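Local coordinates for protein GH62 hydrolase (Scytalidium thermophilum, PDB 4PVA) that is a family GH62 alpha-L-arabinofuranosidase that probably removes arabinose side chains from arabinoxylan, at residues T29-F34 against E285-T290; L318-D323 against L333-G338. One frame throughout, in Å; residues are numbered along the deposited sequence. Where two conformers were deposited one is given.

In the fold
Both interactions sit around one sheet of the five-bladed beta-propeller expected of GH62, interaction 1 in the loops that follow strands 26-28 and 282-284, interaction 2 between strands 316-321 and 336-341 themselves; their centres lie 9 Å apart. Two probable hydrogen bonds connect them: Leu32 N to Leu337 O at 2.7 Å, and Thr290 OG1 with Val322 N at 3.0 Å. Leu32 and Val33 both face Leu337, which makes a classic beta bulge. Interaction 1 is a surface contact, whereas interaction 2 is buried and reaches a phosphate, probably from the crystallisation liquor, also bound by Lys46, Arg251, His295 and Tyr330; the polar cluster that holds it may mark the substrate-binding region.

Interaction 1 of 2, residues T29-F34 against E285-T290; sequences TGPLVF and EGQKWT
Trp289 reaches the backbone of Thr29 by a hydrogen bond from its indole nitrogen: NE1 lies 2.9 Å from Thr29 O, with an N-H...O angle of 153°. The donor approaches in the carbonyl plane on a lone pair, and the oxygen lies close to the ring plane, so the bond uses the indole edge and keeps the face available for other contacts. Thr29 itself is steadied within its loop, where OG1 donates to Gly30 O at 2.7 Å, and OG1 is also bonded to Leu339 N of the adjoining strand.

The face carries a CH-pi contact. Pro31 CD stands 3.7 Å from the centroid of the five-membered ring of Trp289, only 9° off the ring normal, and Pro31 CB lies 4.0 Å from CE3 of the six-membered ring. Thr290 CG2 sits 3.8 Å above the opposite face, over its centre, so the indole is clasped between a proline and a methyl group. With CG between its own backbone N and carbonyl carbon (chi1 59°), Trp289 presents this face to Pro31.

Van der Waals packing adds Gln287, whose extended side chain crosses the proline at about a right angle; its amide carbon CD is 3.5 Å from Pro31 CD. The same proline carbon therefore meets both an amide and an aromatic ring. Beyond the two loops, Phe284 meets the Trp289 ring with the planes nearly perpendicular, and Arg336 touches both Trp289 and Pro31.

The edge bond and the face contact act in different directions, which should limit both sliding and tilting of the indole, while the N-H of this buried residue has an acceptor in Thr29 O.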
loop_
_atom_site.group_PDB
_atom_site.type_symbol
_atom_site.label_atom_id
_atom_site.label_comp_id
_atom_site.label_asym_id
_atom_site.label_seq_id
_atom_site.Cartn_x
_atom_site.Cartn_y
_atom_site.Cartn_z
ATOM N N THR A 29 -11.095 -1.729 14.544
ATOM C CA THR A 29 -10.558 -1.508 15.872
ATOM C C THR A 29 -10.528 -0.004 16.163
ATOM O O THR A 29 -10.721 0.863 15.280
ATOM C CB THR A 29 -9.114 -2.056 15.965
ATOM O OG1 THR A 29 -8.263 -1.320 15.062
ATOM C CG2 THR A 29 -9.054 -3.543 15.651
ATOM N N GLY A 30 -10.195 0.332 17.406
ATOM C CA GLY A 30 -9.707 1.667 17.688
ATOM C C GLY A 30 -8.303 1.843 17.138
ATOM O O GLY A 30 -7.772 0.977 16.432
ATOM N N PRO A 31 -7.669 2.978 17.426
ATOM C CA PRO A 31 -6.315 3.189 16.970
ATOM C C PRO A 31 -5.376 2.237 17.628
ATOM O O PRO A 31 -5.463 2.058 18.839
ATOM C CB PRO A 31 -6.028 4.641 17.337
ATOM C CG PRO A 31 -6.937 4.900 18.506
ATOM C CD PRO A 31 -8.150 4.017 18.349
ATOM N N LEU A 32 -4.494 1.619 16.865
ATOM C CA LEU A 32 -3.607 0.590 17.369
ATOM C C LEU A 32 -2.145 0.990 17.475
ATOM O O LEU A 32 -1.409 0.403 18.300
ATOM C CB LEU A 32 -3.656 -0.639 16.474
ATOM C CG LEU A 32 -4.986 -1.362 16.347
ATOM C CD1 LEU A 32 -4.848 -2.529 15.365
ATOM C CD2 LEU A 32 -5.493 -1.862 17.672
ATOM N N VAL A 33 -1.687 1.920 16.646
ATOM C CA VAL A 33 -0.282 2.326 16.648
ATOM C C VAL A 33 -0.161 3.834 16.560
ATOM O O VAL A 33 -0.682 4.448 15.615
ATOM C CB VAL A 33 0.536 1.664 15.531
ATOM C CG1 VAL A 33 2.007 2.057 15.659
ATOM C CG2 VAL A 33 0.405 0.166 15.568
ATOM N N PHE A 34 0.496 4.398 17.579
ATOM C CA PHE A 34 0.730 5.818 17.748
ATOM C C PHE A 34 2.223 6.112 17.554
ATOM O O PHE A 34 3.063 5.245 17.729
ATOM C CB PHE A 34 0.359 6.268 19.190
ATOM C CG PHE A 34 -1.103 6.279 19.475
ATOM C CD1 PHE A 34 -1.831 5.088 19.585
ATOM C CD2 PHE A 34 -1.769 7.473 19.648
ATOM C CE1 PHE A 34 -3.183 5.115 19.874
ATOM C CE2 PHE A 34 -3.120 7.500 19.917
ATOM C CZ PHE A 34 -3.827 6.326 20.007
ATOM N N GLU A 285 -17.097 -0.865 16.159
ATOM C CA GLU A 285 -17.803 -1.519 17.253
ATOM C C GLU A 285 -17.356 -1.028 18.611
ATOM O O GLU A 285 -18.065 -1.195 19.600
ATOM C CB GLU A 285 -17.756 -3.080 17.133
ATOM C CG GLU A 285 -18.724 -3.648 16.098
ATOM C CD GLU A 285 -18.698 -5.172 15.980
ATOM O OE1 GLU A 285 -17.659 -5.742 16.333
ATOM O OE2 GLU A 285 -19.736 -5.761 15.519
ATOM N N GLY A 286 -16.193 -0.409 18.640
ATOM C CA GLY A 286 -15.642 0.140 19.897
ATOM C C GLY A 286 -15.445 1.606 19.755
ATOM O O GLY A 286 -16.363 2.347 19.464
ATOM N N GLN A 287 -14.192 2.028 19.899
ATOM C CA GLN A 287 -13.826 3.437 19.781
ATOM C C GLN A 287 -13.933 3.929 18.321
ATOM O O GLN A 287 -13.396 3.296 17.424
ATOM C CB GLN A 287 -12.407 3.635 20.353
ATOM C CG GLN A 287 -11.770 4.951 19.950
ATOM C CD GLN A 287 -10.485 5.252 20.695
ATOM O OE1 GLN A 287 -9.977 4.429 21.466
ATOM N NE2 GLN A 287 -9.945 6.449 20.453
ATOM N N LYS A 288 -14.626 5.052 18.103
ATOM C CA LYS A 288 -14.882 5.641 16.771
ATOM C C LYS A 288 -14.067 6.937 16.563
ATOM O O LYS A 288 -14.407 7.977 17.141
ATOM C CB LYS A 288 -16.388 5.918 16.605
ATOM C CG LYS A 288 -16.777 6.937 15.512
ATOM C CD LYS A 288 -16.342 6.613 14.086
ATOM C CE LYS A 288 -17.091 7.483 13.072
ATOM N NZ LYS A 288 -16.753 7.226 11.637
ATOM N N TRP A 289 -12.973 6.825 15.826
ATOM C CA TRP A 289 -11.836 7.748 15.922
ATOM C C TRP A 289 -11.409 8.348 14.584
ATOM O O TRP A 289 -10.516 9.174 14.527
ATOM C CB TRP A 289 -10.640 7.021 16.565
ATOM C CG TRP A 289 -10.213 5.795 15.787
ATOM C CD1 TRP A 289 -10.822 4.565 15.798
ATOM C CD2 TRP A 289 -9.088 5.673 14.905
ATOM N NE1 TRP A 289 -10.154 3.700 14.955
ATOM C CE2 TRP A 289 -9.075 4.348 14.428
ATOM C CE3 TRP A 289 -8.066 6.550 14.503
ATOM C CZ2 TRP A 289 -8.111 3.870 13.568
ATOM C CZ3 TRP A 289 -7.100 6.068 13.631
ATOM C CH2 TRP A 289 -7.148 4.733 13.168
ATOM N N THR A 290 -12.008 7.906 13.494
ATOM C CA THR A 290 -11.673 8.405 12.164
ATOM C C THR A 290 -12.884 8.264 11.263
ATOM O O THR A 290 -13.702 7.349 11.464
ATOM C CB THR A 290 -10.479 7.611 11.584
ATOM O OG1 THR A 290 -10.090 8.142 10.313
ATOM C CG2 THR A 290 -10.805 6.136 11.440
#

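Interaction 2 of 2, residues L318-D323 against L333-G338. With PO4 (phosphate ion), chain F.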
loop_
_atom_site.group_PDB
_atom_site.type_symbol
_atom_site.label_atom_id
_atom_site.label_comp_id
_atom_site.label_asym_id
_atom_site.label_seq_id
_atom_site.Cartn_x
_atom_site.Cartn_y
_atom_site.Cartn_z
ATOM N N LEU A 318 -4.853 -3.157 7.339
ATOM C CA LEU A 318 -4.261 -2.191 8.229
ATOM C C LEU A 318 -4.271 -0.849 7.485
ATOM O O LEU A 318 -3.898 -0.799 6.306
ATOM C CB LEU A 318 -2.850 -2.680 8.536
ATOM C CG LEU A 318 -2.125 -2.168 9.754
ATOM C CD1 LEU A 318 -2.850 -2.507 11.031
ATOM C CD2 LEU A 318 -0.730 -2.758 9.788
ATOM N N TYR A 319 -4.697 0.213 8.121
ATOM C CA TYR A 319 -4.910 1.494 7.469
ATOM C C TYR A 319 -4.523 2.655 8.355
ATOM O O TYR A 319 -4.282 2.487 9.563
ATOM C CB TYR A 319 -6.375 1.624 6.992
ATOM C CG TYR A 319 -7.376 1.828 8.147
ATOM C CD1 TYR A 319 -7.884 0.765 8.874
ATOM C CD2 TYR A 319 -7.777 3.091 8.472
ATOM C CE1 TYR A 319 -8.760 0.991 9.911
ATOM C CE2 TYR A 319 -8.655 3.350 9.506
ATOM C CZ TYR A 319 -9.151 2.274 10.229
ATOM O OH TYR A 319 -10.091 2.567 11.214
ATOM N N GLN A 320 -4.399 3.852 7.772
ATOM C CA GLN A 320 -4.183 5.067 8.533
ATOM C C GLN A 320 -5.507 5.820 8.676
ATOM O O GLN A 320 -6.264 5.978 7.735
ATOM C CB GLN A 320 -3.094 5.942 7.929
ATOM C CG GLN A 320 -3.457 6.589 6.582
ATOM C CD GLN A 320 -2.313 7.254 5.850
ATOM O OE1 GLN A 320 -1.157 6.920 6.059
ATOM N NE2 GLN A 320 -2.631 8.198 4.989
ATOM N N GLY A 321 -5.771 6.260 9.913
ATOM C CA GLY A 321 -6.946 7.073 10.226
ATOM C C GLY A 321 -6.524 8.272 11.033
ATOM O O GLY A 321 -5.386 8.362 11.518
ATOM N N VAL A 322 -7.423 9.223 11.147
ATOM C CA VAL A 322 -7.095 10.468 11.825
ATOM C C VAL A 322 -8.363 11.064 12.373
ATOM O O VAL A 322 -9.417 10.934 11.782
ATOM C CB VAL A 322 -6.384 11.433 10.828
ATOM C CG1 VAL A 322 -7.281 11.868 9.704
ATOM C CG2 VAL A 322 -5.813 12.644 11.536
ATOM N N ASP A 323 -8.239 11.746 13.508
ATOM C CA ASP A 323 -9.355 12.470 14.099
ATOM C C ASP A 323 -9.866 13.471 13.072
ATOM O O ASP A 323 -9.086 14.292 12.580
ATOM C CB ASP A 323 -8.836 13.190 15.358
ATOM C CG ASP A 323 -9.910 13.977 16.102
ATOM O OD1 ASP A 323 -10.973 14.266 15.549
ATOM O OD2 ASP A 323 -9.606 14.329 17.268
ATOM N N LEU A 333 -0.450 16.030 10.515
ATOM C CA LEU A 333 -1.697 15.388 10.914
ATOM C C LEU A 333 -1.431 14.202 11.809
ATOM O O LEU A 333 -0.512 13.446 11.559
ATOM C CB LEU A 333 -2.475 14.928 9.695
ATOM C CG LEU A 333 -3.286 15.984 8.963
ATOM C CD1 LEU A 333 -3.773 15.441 7.620
ATOM C CD2 LEU A 333 -4.460 16.482 9.793
ATOM N N PRO A 334 -2.263 14.020 12.845
ATOM C CA PRO A 334 -2.022 12.942 13.804
ATOM C C PRO A 334 -2.613 11.588 13.329
ATOM O O PRO A 334 -3.489 10.995 13.949
ATOM C CB PRO A 334 -2.710 13.455 15.062
ATOM C CG PRO A 334 -3.837 14.268 14.546
ATOM C CD PRO A 334 -3.289 14.951 13.320
ATOM N N TRP A 335 -2.089 11.090 12.233
ATOM C CA TRP A 335 -2.467 9.771 11.731
ATOM C C TRP A 335 -2.045 8.689 12.704
ATOM O O TRP A 335 -0.972 8.762 13.325
ATOM C CB TRP A 335 -1.842 9.473 10.365
ATOM C CG TRP A 335 -2.236 10.368 9.255
ATOM C CD1 TRP A 335 -1.541 11.439 8.782
ATOM C CD2 TRP A 335 -3.413 10.260 8.415
ATOM N NE1 TRP A 335 -2.216 12.023 7.717
ATOM C CE2 TRP A 335 -3.354 11.300 7.473
ATOM C CE3 TRP A 335 -4.505 9.390 8.380
ATOM C CZ2 TRP A 335 -4.331 11.482 6.488
ATOM C CZ3 TRP A 335 -5.470 9.582 7.417
ATOM C CH2 TRP A 335 -5.380 10.617 6.493
ATOM N N ARG A 336 -2.898 7.689 12.854
ATOM C CA ARG A 336 -2.597 6.502 13.618
ATOM C C ARG A 336 -2.944 5.287 12.754
ATOM O O ARG A 336 -3.771 5.395 11.851
ATOM C CB ARG A 336 -3.458 6.442 14.910
ATOM C CG ARG A 336 -3.631 7.773 15.670
ATOM C CD ARG A 336 -2.357 8.074 16.285
ATOM N NE ARG A 336 -2.351 9.318 17.056
ATOM C CZ ARG A 336 -1.543 10.330 16.787
ATOM N NH1 ARG A 336 -0.751 10.310 15.726
ATOM N NH2 ARG A 336 -1.501 11.367 17.645
ATOM N N LEU A 337 -2.351 4.133 13.011
ATOM C CA LEU A 337 -2.747 2.896 12.325
ATOM C C LEU A 337 -3.891 2.203 13.033
ATOM O O LEU A 337 -3.913 2.138 14.263
ATOM C CB LEU A 337 -1.602 1.902 12.215
ATOM C CG LEU A 337 -0.295 2.449 11.644
ATOM C CD1 LEU A 337 0.730 1.339 11.551
ATOM C CD2 LEU A 337 -0.508 3.101 10.279
ATOM N N GLY A 338 -4.821 1.695 12.244
ATOM C CA GLY A 338 -5.887 0.858 12.763
ATOM C C GLY A 338 -6.081 -0.333 11.861
ATOM O O GLY A 338 -5.418 -0.473 10.846
HETATM P P PO4 F . -1.217 10.129 2.205
HETATM O O1 PO4 F . -2.750 9.924 2.159
HETATM O O2 PO4 F . -0.732 10.435 0.771
HETATM O O3 PO4 F . -0.969 11.365 3.037
HETATM O O4 PO4 F . -0.588 8.933 2.742
HETATM O O HOH W 1 -5.881 11.371 15.252
#
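Gln320 crosses one face of the Trp335 indole at a slant, and its side chain can be traced atom by atom. CB starts 3.8 Å from Trp335 CE3. With CG between the backbone N and the carbonyl carbon (chi1 69°), CG is brought above the rim of that face, 3.5 Å from the same CE3. Beyond it the extended chain carries the amide over the indole, NE2 standing 3.8 Å above the Trp335 plane toward its rim, with amide and ring planes 34° apart. At the tip, NE2 donates to phosphate O4 at 3.1 Å (N-H...O 153°) and is also bonded to Ser294 OG, while OE1 accepts from Asp47 N. Both polar atoms are thus satisfied.

Val322 packs against the opposite indole face, its CG1 3.9 Å from the centroid of the six-membered ring in a CH-pi contact. Replacing Trp335 by alanine would remove the plate between Gln320 and Val322 and is likely to open a gap there, with the glutamine chain freer to turn.

The backbones are tied by four hydrogen bonds, two between Tyr319 and Gly338 and two between Gly321 and Arg336; Gly338 N to Tyr319 O measures 2.8 Å. Gly338 CA lies under the face of the Tyr319 ring, whose hydroxyl bonds Ser28, and a beta carbon at Gly338 would be tight there. Past the strand pairing, one water bridges Asp323 N and Pro334 O, donating to the latter at 2.7 Å.

This alternation of hydrogen-bonded and non-hydrogen-bonded pairs marks an antiparallel strand pair; because strand 26-28 also joins strand 336-341, the sheet brings together a strand near the N-terminus and the last strand, consistent with the closure of a propeller ring.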